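Local atomic coordinates of putative Transcriptional Regulator (Rhodococcus sp., PDB entry 2IA2), a protein that probably binds DNA through an N-terminal helix-turn-helix domain and regulates transcription, as a member of the IclR family with a C-terminal effector-binding-type domain. Residues R235-L238 / E239-H242. Sequence-based numbering, arbitrary orientation.
Sequences RYSL and EDLH
Ser237 and Asp240 close a capping box over the first turn of helix 238-244, each side chain taking up the other residue's backbone N-H. Ser237 is the N-cap: its OG accepts from Asp240 N at 3.0 Å, a fairly straight bond (164°). That position comes from a chi1 of 67°, which sets OG between the serine's own N and carbonyl carbon, turned to the open helix end. In return Ser237 N donates to Asp240 OD2 at 3.1 Å, reaching the oxygen from above the carboxylate, 50° out of its plane. A lysine in place of Asp240 would probably leave Ser237 N without this acceptor and put a positive charge at a helix start. The first regular helix bond follows, Leu241 N to Ser237 O at 3.2 Å. Leu238 O takes a weak second bond from Leu241 N and lies at the His242 ring edge, near its plane, 3.2 Å from His242 CD2. Leu241 CD1 meets Leu238 CD2 at 3.9 Å, while Leu241 CD2 lies 3.6 Å from Tyr236 CB, a hydrophobic staple, residue before the cap to fourth residue of the helix, bracketing the capping box. The Tyr236 ring presents its edge to Asp240 CB, and its OH hydrogen-bonds Glu109, which also pairs with Arg235. The turn thus starts the short helix that follows strand 223-232, with Leu238 resting on Arg210 and Leu241 on Met212 of the adjacent strand 209-217.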
loop_
_atom_site.group_PDB
_atom_site.type_symbol
_atom_site.label_atom_id
_atom_site.label_comp_id
_atom_site.label_asym_id
_atom_site.label_seq_id
_atom_site.Cartn_x
_atom_site.Cartn_y
_atom_site.Cartn_z
ATOM N N ARG A 235 31.483 -22.797 3.502
ATOM C CA ARG A 235 30.464 -23.457 2.668
ATOM C C ARG A 235 30.575 -23.169 1.156
ATOM O O ARG A 235 30.100 -23.974 0.331
ATOM C CB ARG A 235 29.073 -23.038 3.125
ATOM C CG ARG A 235 28.731 -23.344 4.545
ATOM C CD ARG A 235 27.203 -22.967 4.815
ATOM N NE ARG A 235 26.305 -23.887 4.112
ATOM C CZ ARG A 235 26.192 -25.162 4.455
ATOM N NH1 ARG A 235 26.901 -25.653 5.502
ATOM N NH2 ARG A 235 25.371 -25.948 3.780
ATOM N N TYR A 236 31.200 -22.037 0.779
ATOM C CA TYR A 236 31.337 -21.649 -0.674
ATOM C C TYR A 236 32.674 -20.961 -0.943
ATOM O O TYR A 236 33.084 -20.102 -0.173
ATOM C CB TYR A 236 30.213 -20.647 -1.093
ATOM C CG TYR A 236 28.805 -21.117 -0.815
ATOM C CD1 TYR A 236 28.180 -20.828 0.402
ATOM C CD2 TYR A 236 28.083 -21.859 -1.766
ATOM C CE1 TYR A 236 26.922 -21.308 0.690
ATOM C CE2 TYR A 236 26.763 -22.304 -1.485
ATOM C CZ TYR A 236 26.216 -22.050 -0.250
ATOM O OH TYR A 236 24.927 -22.510 0.037
ATOM N N SER A 237 33.324 -21.255 -2.057
ATOM C CA SER A 237 34.411 -20.364 -2.542
ATOM C C SER A 237 33.801 -19.032 -2.990
ATOM O O SER A 237 32.580 -18.975 -3.270
ATOM C CB SER A 237 35.122 -20.990 -3.732
ATOM O OG SER A 237 34.225 -21.040 -4.825
ATOM N N LEU A 238 34.612 -17.971 -3.031
ATOM C CA LEU A 238 34.134 -16.695 -3.568
ATOM C C LEU A 238 33.464 -16.823 -4.978
ATOM O O LEU A 238 32.434 -16.189 -5.269
ATOM C CB LEU A 238 35.261 -15.673 -3.620
ATOM C CG LEU A 238 35.721 -15.111 -2.282
ATOM C CD1 LEU A 238 36.930 -14.204 -2.492
ATOM C CD2 LEU A 238 34.608 -14.368 -1.590
ATOM N N GLU A 239 34.043 -17.656 -5.829
ATOM C CA GLU A 239 33.493 -17.920 -7.153
ATOM C C GLU A 239 32.140 -18.604 -7.085
ATOM O O GLU A 239 31.238 -18.204 -7.795
ATOM C CB GLU A 239 34.520 -18.696 -8.006
ATOM C CG GLU A 239 33.973 -19.465 -9.237
ATOM C CD GLU A 239 34.886 -20.658 -9.665
ATOM O OE1 GLU A 239 36.160 -20.516 -9.644
ATOM O OE2 GLU A 239 34.303 -21.734 -10.030
ATOM N N ASP A 240 31.963 -19.601 -6.218
ATOM C CA ASP A 240 30.623 -20.257 -6.046
ATOM C C ASP A 240 29.518 -19.284 -5.633
ATOM O O ASP A 240 28.375 -19.468 -5.985
ATOM C CB ASP A 240 30.653 -21.382 -4.996
ATOM C CG ASP A 240 31.721 -22.445 -5.270
ATOM O OD1 ASP A 240 32.107 -22.611 -6.452
ATOM O OD2 ASP A 240 32.175 -23.116 -4.273
ATOM N N LEU A 241 29.843 -18.252 -4.860
ATOM C CA LEU A 241 28.809 -17.270 -4.431
ATOM C C LEU A 241 28.176 -16.604 -5.659
ATOM O O LEU A 241 26.935 -16.446 -5.736
ATOM C CB LEU A 241 29.447 -16.211 -3.563
ATOM C CG LEU A 241 30.253 -16.597 -2.306
ATOM C CD1 LEU A 241 30.823 -15.337 -1.742
ATOM C CD2 LEU A 241 29.378 -17.173 -1.275
ATOM N N HIS A 242 29.021 -16.239 -6.638
ATOM C CA HIS A 242 28.558 -15.604 -7.876
ATOM C C HIS A 242 27.757 -16.538 -8.725
ATOM O O HIS A 242 26.875 -16.103 -9.429
ATOM C CB HIS A 242 29.706 -15.012 -8.709
ATOM C CG HIS A 242 30.378 -13.856 -8.050
ATOM N ND1 HIS A 242 29.919 -12.562 -8.177
ATOM C CD2 HIS A 242 31.437 -13.804 -7.207
ATOM C CE1 HIS A 242 30.675 -11.758 -7.446
ATOM N NE2 HIS A 242 31.609 -12.484 -6.853
#